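PDB 4ZOY: Sqt1 from Chaetomium thermophilum, which probably serves as a WD40-propeller chaperone in ribosome biogenesis, capturing a newly made ribosomal protein while it is still being translated. Local coordinates for residues I30-G38 against D90-T98; E210-D218 against Q234-V242. All coordinates share one frame; numbering follows the deposited sequence. Where two conformers were deposited one is given.

Contact 1. Residues I30-G38 against D90-T98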
ATOM      1  N   ILE A  30      -6.416  15.622   5.194  1.00 17.67           N
ATOM      2  CA  ILE A  30      -5.461  16.052   4.191  1.00 19.35           C
ATOM      3  C   ILE A  30      -5.023  14.848   3.375  1.00 18.92           C
ATOM      4  O   ILE A  30      -4.369  13.941   3.886  1.00 17.83           O
ATOM      5  CB  ILE A  30      -4.246  16.746   4.824  1.00 22.00           C
ATOM      6  CG1 ILE A  30      -4.708  17.963   5.631  1.00 24.18           C
ATOM      7  CG2 ILE A  30      -3.235  17.146   3.756  1.00 24.08           C
ATOM      8  CD1 ILE A  30      -3.580  18.745   6.252  1.00 34.16           C
ATOM      9  N   VAL A  31      -5.414  14.845   2.107  1.00 18.28           N
ATOM     10  CA  VAL A  31      -5.196  13.719   1.215  1.00 17.02           C
ATOM     11  C   VAL A  31      -4.618  14.203  -0.110  1.00 20.64           C
ATOM     12  O   VAL A  31      -5.084  15.199  -0.661  1.00 21.15           O
ATOM     13  CB  VAL A  31      -6.509  12.956   0.965  1.00 19.23           C
ATOM     14  CG1 VAL A  31      -6.318  11.871  -0.059  1.00 23.98           C
ATOM     15  CG2 VAL A  31      -7.044  12.377   2.269  1.00 18.03           C
ATOM     16  N   ALA A  32      -3.597  13.507  -0.604  1.00 16.24           N
ATOM     17  CA  ALA A  32      -3.002  13.789  -1.902  1.00 16.97           C
ATOM     18  C   ALA A  32      -3.365  12.702  -2.904  1.00 17.41           C
ATOM     19  O   ALA A  32      -3.372  11.518  -2.570  1.00 16.20           O
ATOM     20  CB  ALA A  32      -1.489  13.912  -1.781  1.00 19.61           C
ATOM     21  N   THR A  33      -3.659  13.104  -4.140  1.00 15.39           N
ATOM     22  CA  THR A  33      -4.006  12.158  -5.190  1.00 13.87           C
ATOM     23  C   THR A  33      -3.146  12.427  -6.413  1.00 15.05           C
ATOM     24  O   THR A  33      -2.730  13.549  -6.643  1.00 16.19           O
ATOM     25  CB  THR A  33      -5.511  12.230  -5.554  1.00 15.75           C
ATOM     26  OG1 THR A  33      -5.840  13.558  -5.980  1.00 17.11           O
ATOM     27  CG2 THR A  33      -6.358  11.878  -4.343  1.00 15.35           C
ATOM     28  N   GLY A  34      -2.864  11.395  -7.191  1.00 14.08           N
ATOM     29  CA  GLY A  34      -1.920  11.545  -8.281  1.00 15.41           C
ATOM     30  C   GLY A  34      -2.176  10.560  -9.403  1.00 14.06           C
ATOM     31  O   GLY A  34      -2.553   9.407  -9.181  1.00 16.10           O
ATOM     32  N   GLY A  35      -1.961  11.002 -10.637  1.00 14.90           N
ATOM     33  CA  GLY A  35      -2.112  10.078 -11.737  1.00 14.74           C
ATOM     34  C   GLY A  35      -1.679  10.603 -13.087  1.00 16.12           C
ATOM     35  O   GLY A  35      -0.719  11.389 -13.202  1.00 16.71           O
ATOM     36  N   SER A  36      -2.412  10.147 -14.096  1.00 16.46           N
ATOM     37  CA  SER A  36      -2.110  10.408 -15.499  1.00 17.38           C
ATOM     38  C   SER A  36      -3.052  11.462 -16.055  1.00 18.05           C
ATOM     39  O   SER A  36      -4.229  11.488 -15.708  1.00 18.54           O
ATOM     40  CB  SER A  36      -2.225   9.114 -16.296  1.00 18.74           C
ATOM     41  OG  SER A  36      -2.218   9.377 -17.700  1.00 20.47           O
ATOM     42  N   GLU A  37      -2.541  12.323 -16.928  1.00 17.84           N
ATOM     43  CA  GLU A  37      -3.393  13.340 -17.536  1.00 18.18           C
ATOM     44  C   GLU A  37      -3.871  12.948 -18.919  1.00 21.02           C
ATOM     45  O   GLU A  37      -4.546  13.734 -19.585  1.00 23.26           O
ATOM     46  CB  GLU A  37      -2.663  14.677 -17.600  1.00 20.46           C
ATOM     47  CG  GLU A  37      -2.477  15.325 -16.237  1.00 19.13           C
ATOM     48  CD  GLU A  37      -3.780  15.824 -15.632  1.00 22.12           C
ATOM     49  OE1 GLU A  37      -4.549  15.008 -15.073  1.00 22.71           O
ATOM     50  OE2 GLU A  37      -4.037  17.042 -15.706  1.00 23.40           O
ATOM     51  N   GLY A  38      -3.556  11.731 -19.339  1.00 18.34           N
ATOM     52  CA  GLY A  38      -4.008  11.245 -20.629  1.00 22.82           C
ATOM     53  C   GLY A  38      -3.210  10.071 -21.144  1.00 21.39           C
ATOM     54  O   GLY A  38      -2.257   9.628 -20.505  1.00 25.39           O
ATOM     55  N   ASP A  90       5.450  12.281 -16.717  1.00 23.49           N
ATOM     56  CA  ASP A  90       4.723  11.048 -16.964  1.00 22.73           C
ATOM     57  C   ASP A  90       3.886  10.831 -15.711  1.00 18.46           C
ATOM     58  O   ASP A  90       4.032  11.586 -14.754  1.00 18.65           O
ATOM     59  CB  ASP A  90       5.676   9.878 -17.232  1.00 23.07           C
ATOM     60  CG  ASP A  90       5.023   8.741 -17.999  1.00 23.29           C
ATOM     61  OD1 ASP A  90       3.778   8.679 -18.074  1.00 23.99           O
ATOM     62  OD2 ASP A  90       5.769   7.885 -18.525  1.00 27.68           O
ATOM     63  N   SER A  91       3.024   9.821 -15.721  1.00 19.12           N
ATOM     64  CA  SER A  91       2.045   9.611 -14.646  1.00 18.82           C
ATOM     65  C   SER A  91       2.630   9.590 -13.247  1.00 18.65           C
ATOM     66  O   SER A  91       3.674   8.994 -13.022  1.00 19.33           O
ATOM     67  CB  SER A  91       1.305   8.298 -14.868  1.00 20.91           C
ATOM     68  OG  SER A  91       0.759   8.250 -16.175  1.00 25.69           O
ATOM     69  N   ILE A  92       1.951  10.234 -12.306  1.00 17.61           N
ATOM     70  CA  ILE A  92       2.290  10.015 -10.896  1.00 15.02           C
ATOM     71  C   ILE A  92       1.777   8.638 -10.495  1.00 18.69           C
ATOM     72  O   ILE A  92       0.604   8.333 -10.679  1.00 18.33           O
ATOM     73  CB  ILE A  92       1.708  11.082  -9.969  1.00 14.81           C
ATOM     74  CG1 ILE A  92       2.304  12.457 -10.308  1.00 19.17           C
ATOM     75  CG2 ILE A  92       1.989  10.703  -8.506  1.00 16.68           C
ATOM     76  CD1 ILE A  92       1.832  13.598  -9.420  1.00 19.57           C
ATOM     77  N   ASN A  93       2.666   7.815  -9.946  1.00 16.82           N
ATOM     78  CA  ASN A  93       2.367   6.420  -9.661  1.00 17.78           C
ATOM     79  C   ASN A  93       2.420   6.097  -8.167  1.00 15.57           C
ATOM     80  O   ASN A  93       1.943   5.042  -7.729  1.00 16.95           O
ATOM     81  CB  ASN A  93       3.360   5.528 -10.415  1.00 18.82           C
ATOM     82  CG  ASN A  93       2.880   4.102 -10.539  1.00 27.74           C
ATOM     83  OD1 ASN A  93       1.711   3.850 -10.829  1.00 28.20           O
ATOM     84  ND2 ASN A  93       3.783   3.158 -10.320  1.00 28.04           N
ATOM     85  N   ALA A  94       3.007   7.010  -7.399  1.00 14.49           N
ATOM     86  CA  ALA A  94       3.209   6.810  -5.974  1.00 15.03           C
ATOM     87  C   ALA A  94       3.163   8.147  -5.250  1.00 15.70           C
ATOM     88  O   ALA A  94       3.654   9.151  -5.777  1.00 16.27           O
ATOM     89  CB  ALA A  94       4.541   6.112  -5.725  1.00 16.11           C
ATOM     90  N   LEU A  95       2.555   8.147  -4.066  1.00 15.33           N
ATOM     91  CA  LEU A  95       2.506   9.303  -3.170  1.00 15.50           C
ATOM     92  C   LEU A  95       2.671   8.855  -1.746  1.00 17.00           C
ATOM     93  O   LEU A  95       2.130   7.817  -1.356  1.00 16.82           O
ATOM     94  CB  LEU A  95       1.177  10.044  -3.272  1.00 17.14           C
ATOM     95  CG  LEU A  95       0.954  10.852  -4.540  1.00 16.64           C
ATOM     96  CD1 LEU A  95      -0.542  11.114  -4.669  1.00 16.88           C
ATOM     97  CD2 LEU A  95       1.733  12.158  -4.478  1.00 15.77           C
ATOM     98  N   THR A  96       3.379   9.644  -0.949  1.00 15.81           N
ATOM     99  CA  THR A  96       3.359   9.394   0.476  1.00 14.13           C
ATOM    100  C   THR A  96       3.616  10.664   1.282  1.00 15.28           C
ATOM    101  O   THR A  96       4.376  11.541   0.869  1.00 17.52           O
ATOM    102  CB  THR A  96       4.377   8.302   0.862  1.00 23.52           C
ATOM    103  OG1 THR A  96       4.131   7.867   2.209  1.00 22.71           O
ATOM    104  CG2 THR A  96       5.770   8.820   0.741  1.00 23.05           C
ATOM    105  N   PHE A  97       2.915  10.774   2.403  1.00 15.17           N
ATOM    106  CA  PHE A  97       3.306  11.684   3.466  1.00 15.51           C
ATOM    107  C   PHE A  97       4.286  10.929   4.340  1.00 19.87           C
ATOM    108  O   PHE A  97       4.091   9.743   4.601  1.00 24.25           O
ATOM    109  CB  PHE A  97       2.107  12.148   4.297  1.00 16.96           C
ATOM    110  CG  PHE A  97       1.214  13.130   3.589  1.00 16.85           C
ATOM    111  CD1 PHE A  97       1.493  14.486   3.621  1.00 19.97           C
ATOM    112  CD2 PHE A  97       0.084  12.699   2.913  1.00 17.05           C
ATOM    113  CE1 PHE A  97       0.665  15.398   2.972  1.00 21.54           C
ATOM    114  CE2 PHE A  97      -0.749  13.609   2.259  1.00 20.08           C
ATOM    115  CZ  PHE A  97      -0.455  14.954   2.295  1.00 22.19           C
ATOM    116  N   THR A  98       5.332  11.589   4.816  1.00 17.56           N
ATOM    117  CA  THR A  98       6.288  10.878   5.652  1.00 18.17           C
ATOM    118  C   THR A  98       5.769  10.632   7.064  1.00 17.19           C
ATOM    119  O   THR A  98       4.869  11.318   7.550  1.00 18.44           O
ATOM    120  CB  THR A  98       7.631  11.624   5.732  1.00 18.37           C
ATOM    121  OG1 THR A  98       7.412  12.990   6.122  1.00 17.99           O
ATOM    122  CG2 THR A  98       8.337  11.576   4.385  1.00 18.80           C
TER
HETATM  123  O   HOH W   1       0.573  10.251 -18.167  1.00 26.54           O
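F97 and L95 pack against strand 30-36, meeting at the A32 methyl. The CB of A32 touches both, 4.1 Å from L95 CD1 and equally far from F97 CE2, while the A32 backbone N lies at the edge of the phenylalanine ring, near its plane. I30 meets the same ring at its far end: its CG2 comes to 3.8 Å from F97 CZ, the two side chains crossing at about a right angle. The ring gets there because F97 CG stands anti to its own carbonyl carbon (chi1 -73°). L95 reaches past the alanine methyl, and its CD1 rests 3.4 Å from G34 N, directly on the peptide between T33 and G34. This close fit depends on a bare backbone: a CB on G34 would run into I92 CG2 and crowd L95 CD1. Toward the end of strand 30-36, I92 N donates to G35 O (3.0 Å) from well above the carbonyl plane, and G35 CA offers a C-H to I92 O at 3.4 Å. That carbonyl oxygen is buried without a conventional hydrogen-bond partner. One residue further, a water bridges S36 OG and S91 OG. S36 OG also accepts from G38 N, closing an ST turn, while D90 OD1 takes the backbone N-H of S91. In the next shell, strand 18-23 bonds to A32 and G34 and puts F19 against both serines, H24 meets the F97 ring, and a classic beta bulge at N93 and A94 interrupts the pairing of strand 92-97 with 104-109. Nearly antiparallel at 159° yet joined by a lone backbone bond, these strands belong to separate four-stranded sheets, the blade-on-blade packing of a WD40 beta-propeller.

Contact 2. Residues E210-D218 against Q234-V242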
ATOM      1  N   GLU A 210       8.963  -9.204 -10.032  1.00 17.83           N
ATOM      2  CA  GLU A 210       8.493 -10.037 -11.140  1.00 16.94           C
ATOM      3  C   GLU A 210       9.431 -11.209 -11.419  1.00 21.67           C
ATOM      4  O   GLU A 210       9.002 -12.223 -11.956  1.00 21.31           O
ATOM      5  CB  GLU A 210       8.336  -9.198 -12.413  1.00 22.44           C
ATOM      6  CG  GLU A 210       7.172  -8.237 -12.370  1.00 28.04           C
ATOM      7  CD  GLU A 210       6.978  -7.466 -13.665  1.00 30.50           C
ATOM      8  OE1 GLU A 210       7.653  -7.780 -14.671  1.00 29.38           O
ATOM      9  OE2 GLU A 210       6.151  -6.530 -13.663  1.00 33.35           O
ATOM     10  N   ASP A 211      10.704 -11.070 -11.055  1.00 20.14           N
ATOM     11  CA  ASP A 211      11.698 -12.114 -11.323  1.00 18.75           C
ATOM     12  C   ASP A 211      11.659 -13.238 -10.281  1.00 19.96           C
ATOM     13  O   ASP A 211      12.488 -14.151 -10.312  1.00 20.23           O
ATOM     14  CB  ASP A 211      13.108 -11.491 -11.425  1.00 19.83           C
ATOM     15  CG  ASP A 211      13.794 -11.295 -10.072  1.00 21.91           C
ATOM     16  OD1 ASP A 211      13.155 -11.390  -8.999  1.00 19.50           O
ATOM     17  OD2 ASP A 211      15.017 -11.033 -10.085  1.00 24.91           O
ATOM     18  N   GLU A 212      10.690 -13.140  -9.363  1.00 17.77           N
ATOM     19  CA  GLU A 212      10.345 -14.157  -8.361  1.00 16.31           C
ATOM     20  C   GLU A 212      11.197 -14.082  -7.090  1.00 16.31           C
ATOM     21  O   GLU A 212      11.038 -14.904  -6.190  1.00 18.97           O
ATOM     22  CB  GLU A 212      10.394 -15.570  -8.980  1.00 24.67           C
ATOM     23  CG  GLU A 212       9.428 -15.681 -10.162  1.00 26.32           C
ATOM     24  CD  GLU A 212       9.573 -16.944 -10.991  1.00 33.06           C
ATOM     25  OE1 GLU A 212      10.025 -17.972 -10.456  1.00 32.29           O
ATOM     26  OE2 GLU A 212       9.191 -16.906 -12.179  1.00 33.70           O
ATOM     27  N   SER A 213      12.063 -13.072  -6.985  1.00 16.65           N
ATOM     28  CA  SER A 213      12.894 -12.960  -5.782  1.00 16.06           C
ATOM     29  C   SER A 213      12.274 -12.108  -4.667  1.00 17.29           C
ATOM     30  O   SER A 213      11.463 -11.199  -4.908  1.00 16.93           O
ATOM     31  CB  SER A 213      14.286 -12.416  -6.128  1.00 17.54           C
ATOM     32  OG  SER A 213      14.241 -11.127  -6.716  1.00 17.73           O
ATOM     33  N   LEU A 214      12.665 -12.455  -3.445  1.00 16.80           N
ATOM     34  CA  LEU A 214      12.366 -11.715  -2.222  1.00 16.46           C
ATOM     35  C   LEU A 214      13.676 -11.347  -1.554  1.00 16.80           C
ATOM     36  O   LEU A 214      14.505 -12.218  -1.335  1.00 16.15           O
ATOM     37  CB  LEU A 214      11.528 -12.556  -1.254  1.00 15.52           C
ATOM     38  CG  LEU A 214      11.512 -12.182   0.232  1.00 13.92           C
ATOM     39  CD1 LEU A 214      10.695 -10.901   0.470  1.00 14.63           C
ATOM     40  CD2 LEU A 214      10.957 -13.302   1.101  1.00 16.78           C
ATOM     41  N   HIS A 215      13.865 -10.073  -1.235  1.00 14.98           N
ATOM     42  CA  HIS A 215      15.010  -9.644  -0.442  1.00 14.07           C
ATOM     43  C   HIS A 215      14.515  -8.824   0.728  1.00 16.06           C
ATOM     44  O   HIS A 215      13.621  -7.984   0.576  1.00 16.57           O
ATOM     45  CB  HIS A 215      16.011  -8.855  -1.278  1.00 15.05           C
ATOM     46  CG  HIS A 215      16.606  -9.661  -2.383  1.00 16.10           C
ATOM     47  ND1 HIS A 215      17.547 -10.645  -2.150  1.00 18.02           N
ATOM     48  CD2 HIS A 215      16.366  -9.671  -3.714  1.00 18.00           C
ATOM     49  CE1 HIS A 215      17.874 -11.209  -3.297  1.00 17.12           C
ATOM     50  NE2 HIS A 215      17.171 -10.642  -4.261  1.00 19.97           N
ATOM     51  N   VAL A 216      15.084  -9.074   1.901  1.00 14.58           N
ATOM     52  CA  VAL A 216      14.709  -8.330   3.084  1.00 15.34           C
ATOM     53  C   VAL A 216      15.951  -7.606   3.596  1.00 15.71           C
ATOM     54  O   VAL A 216      16.859  -8.227   4.146  1.00 17.34           O
ATOM     55  CB  VAL A 216      14.117  -9.244   4.168  1.00 15.34           C
ATOM     56  CG1 VAL A 216      13.662  -8.408   5.347  1.00 16.29           C
ATOM     57  CG2 VAL A 216      12.933 -10.049   3.599  1.00 16.89           C
ATOM     58  N   TYR A 217      15.978  -6.287   3.394  1.00 14.52           N
ATOM     59  CA  TYR A 217      17.193  -5.501   3.608  1.00 15.32           C
ATOM     60  C   TYR A 217      17.367  -5.052   5.035  1.00 15.12           C
ATOM     61  O   TYR A 217      16.426  -4.605   5.689  1.00 15.35           O
ATOM     62  CB  TYR A 217      17.212  -4.266   2.703  1.00 14.33           C
ATOM     63  CG  TYR A 217      16.829  -4.561   1.278  1.00 15.46           C
ATOM     64  CD1 TYR A 217      17.724  -5.152   0.392  1.00 17.27           C
ATOM     65  CD2 TYR A 217      15.557  -4.254   0.825  1.00 16.10           C
ATOM     66  CE1 TYR A 217      17.347  -5.431  -0.916  1.00 16.63           C
ATOM     67  CE2 TYR A 217      15.175  -4.525  -0.464  1.00 16.32           C
ATOM     68  CZ  TYR A 217      16.069  -5.111  -1.332  1.00 15.10           C
ATOM     69  OH  TYR A 217      15.662  -5.379  -2.614  1.00 18.55           O
ATOM     70  N   ASP A 218      18.608  -5.162   5.501  1.00 16.77           N
ATOM     71  CA  ASP A 218      19.041  -4.633   6.791  1.00 15.87           C
ATOM     72  C   ASP A 218      19.344  -3.140   6.673  1.00 15.20           C
ATOM     73  O   ASP A 218      20.510  -2.737   6.612  1.00 16.45           O
ATOM     74  CB  ASP A 218      20.282  -5.395   7.266  1.00 14.42           C
ATOM     75  CG  ASP A 218      20.795  -4.924   8.614  1.00 15.82           C
ATOM     76  OD1 ASP A 218      19.983  -4.545   9.476  1.00 15.84           O
ATOM     77  OD2 ASP A 218      22.032  -4.967   8.806  1.00 16.96           O
ATOM     78  N   GLN A 234      23.916  -7.551   2.765  1.00 26.91           N
ATOM     79  CA  GLN A 234      22.876  -6.530   2.715  1.00 23.05           C
ATOM     80  C   GLN A 234      21.527  -6.992   3.265  1.00 18.81           C
ATOM     81  O   GLN A 234      20.762  -6.186   3.795  1.00 19.57           O
ATOM     82  CB  GLN A 234      22.673  -6.036   1.280  1.00 25.52           C
ATOM     83  CG  GLN A 234      23.852  -5.278   0.697  1.00 40.58           C
ATOM     84  CD  GLN A 234      23.566  -4.730  -0.689  1.00 38.96           C
ATOM     85  OE1 GLN A 234      23.262  -5.472  -1.627  1.00 62.05           O
ATOM     86  NE2 GLN A 234      23.663  -3.414  -0.819  1.00 62.51           N
ATOM     87  N   THR A 235      21.223  -8.277   3.126  1.00 19.99           N
ATOM     88  CA  THR A 235      19.895  -8.768   3.496  1.00 18.19           C
ATOM     89  C   THR A 235      19.917  -9.738   4.661  1.00 19.99           C
ATOM     90  O   THR A 235      20.939 -10.365   4.930  1.00 21.17           O
ATOM     91  CB  THR A 235      19.210  -9.494   2.326  1.00 17.01           C
ATOM     92  OG1 THR A 235      19.886 -10.741   2.079  1.00 19.68           O
ATOM     93  CG2 THR A 235      19.219  -8.644   1.062  1.00 18.48           C
ATOM     94  N   VAL A 236      18.777  -9.880   5.335  1.00 16.65           N
ATOM     95  CA  VAL A 236      18.615 -10.923   6.354  1.00 16.13           C
ATOM     96  C   VAL A 236      17.948 -12.172   5.784  1.00 18.20           C
ATOM     97  O   VAL A 236      18.036 -13.255   6.375  1.00 17.91           O
ATOM     98  CB  VAL A 236      17.785 -10.464   7.562  1.00 15.44           C
ATOM     99  CG1 VAL A 236      18.458  -9.291   8.251  1.00 17.22           C
ATOM    100  CG2 VAL A 236      16.359 -10.107   7.147  1.00 18.81           C
ATOM    101  N   VAL A 237      17.264 -11.991   4.657  1.00 17.61           N
ATOM    102  CA  VAL A 237      16.653 -13.062   3.866  1.00 15.71           C
ATOM    103  C   VAL A 237      16.823 -12.723   2.395  1.00 15.40           C
ATOM    104  O   VAL A 237      16.559 -11.591   1.981  1.00 16.26           O
ATOM    105  CB  VAL A 237      15.137 -13.238   4.159  1.00 17.54           C
ATOM    106  CG1 VAL A 237      14.487 -14.181   3.134  1.00 20.03           C
ATOM    107  CG2 VAL A 237      14.905 -13.734   5.559  1.00 18.97           C
ATOM    108  N   SER A 238      17.282 -13.691   1.608  1.00 18.16           N
ATOM    109  CA  SER A 238      17.325 -13.575   0.160  1.00 15.89           C
ATOM    110  C   SER A 238      16.875 -14.905  -0.428  1.00 21.43           C
ATOM    111  O   SER A 238      17.526 -15.933  -0.216  1.00 23.65           O
ATOM    112  CB  SER A 238      18.733 -13.217  -0.338  1.00 19.57           C
ATOM    113  OG  SER A 238      19.032 -11.846  -0.117  1.00 20.43           O
ATOM    114  N   LEU A 239      15.754 -14.891  -1.143  1.00 19.63           N
ATOM    115  CA  LEU A 239      15.224 -16.093  -1.778  1.00 21.21           C
ATOM    116  C   LEU A 239      14.930 -15.802  -3.239  1.00 20.47           C
ATOM    117  O   LEU A 239      14.389 -14.742  -3.580  1.00 20.43           O
ATOM    118  CB  LEU A 239      13.967 -16.578  -1.058  1.00 19.69           C
ATOM    119  CG  LEU A 239      14.213 -17.113   0.352  1.00 19.35           C
ATOM    120  CD1 LEU A 239      12.910 -17.217   1.115  1.00 22.78           C
ATOM    121  CD2 LEU A 239      14.898 -18.479   0.274  1.00 26.96           C
ATOM    122  N   THR A 240      15.302 -16.733  -4.111  1.00 22.46           N
ATOM    123  CA  THR A 240      15.161 -16.516  -5.538  1.00 21.87           C
ATOM    124  C   THR A 240      14.543 -17.710  -6.239  1.00 22.49           C
ATOM    125  O   THR A 240      14.131 -18.682  -5.597  1.00 24.22           O
ATOM    126  CB  THR A 240      16.513 -16.224  -6.219  1.00 26.15           C
ATOM    127  OG1 THR A 240      17.295 -17.427  -6.244  1.00 26.60           O
ATOM    128  CG2 THR A 240      17.280 -15.125  -5.489  1.00 25.95           C
ATOM    129  N   ASN A 241      14.507 -17.634  -7.567  0.55 27.46           N
ATOM    130  CA  ASN A 241      13.888 -18.661  -8.402  0.55 30.41           C
ATOM    131  C   ASN A 241      14.572 -20.027  -8.316  0.55 30.87           C
ATOM    132  O   ASN A 241      13.961 -21.047  -8.639  0.55 32.40           O
ATOM    133  CB  ASN A 241      13.847 -18.196  -9.865  0.55 31.33           C
ATOM    134  CG  ASN A 241      15.214 -17.787 -10.397  0.55 30.83           C
ATOM    135  OD1 ASN A 241      16.172 -17.625  -9.641  0.55 36.93           O
ATOM    136  ND2 ASN A 241      15.304 -17.605 -11.709  0.55 36.72           N
ATOM    137  N   VAL A 242      15.828 -20.051  -7.883  1.00 28.84           N
ATOM    138  CA  VAL A 242      16.547 -21.317  -7.754  1.00 33.51           C
ATOM    139  C   VAL A 242      16.134 -22.074  -6.494  1.00 36.40           C
ATOM    140  O   VAL A 242      16.375 -23.275  -6.379  1.00 36.68           O
ATOM    141  CB  VAL A 242      18.074 -21.102  -7.750  1.00 36.20           C
ATOM    142  CG1 VAL A 242      18.469 -20.151  -8.864  1.00 32.93           C
ATOM    143  CG2 VAL A 242      18.542 -20.568  -6.410  1.00 36.50           C
TER
HETATM  144  O   HOH W   2      14.561 -14.990  -8.631  1.00 26.90           O
HETATM  145  O   HOH W   3      21.792  -3.473   3.945  1.00 22.36           O
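L214 and L239 form an antiparallel hydrogen-bonded pair, and both of its bonds are straight: L214 N to L239 O is 2.9 Å, and L239 N returns to L214 O at 3.0 Å. Further along, V216 N gives to V237 O and V236 N to V216 O, before D218 N closes the ladder on Q234 O. Among the polar side chains, H215 and S238 face each other in a non-hydrogen-bonded pair, where H215 ND1 and S238 OG share a bond of 2.8 Å. With H215 CG anti to the carbonyl carbon (chi1 -63°), the ring brings ND1 to the serine, whose oxygen lies at the ring edge, in its plane; T235 OG1 holds it at 2.6 Å, and N232 bonds it too. With an alanine here, S238 OG would probably lose its ring partner and be left to T235 and N232. Ahead of strand 214-218, D211 OD1 accepts from S213 N, an Asx turn, and also from S213 OG, and a water links D211 O to N241 N. Apolar contacts gather on the face of L214, V216, V237 and L239: V216 and V237 lie side by side, and L214 CD2 meets V237 CG1. V236, at the corner of the chain, touches V216 CG1 with its CG2 at 3.7 Å. Strand 204-209 flanks 214-218 on its other side, leaving 235-239 outermost in its sheet, while V276 of strand 273-277, in the following blade, packs on L214, V237 and L239.

After strands 9-11 and 18-23 the chain reaches 30-36 and runs through 45-51 and 83-85, completing that blade, before 92-97 opens the next and folds back on it. Contact 1 thus closes a 51-residue excursion and ties two successive blades near the inner part of the propeller. Contact 2 begins more than a hundred residues later and closes a much shorter one, 15 residues including the small helix 222-225, joining the outer two strands of a single blade. The two lie in series, neither nested nor crossed. Their centres are 28 Å apart, so one binds blade to blade and the other builds a blade elsewhere in the ring.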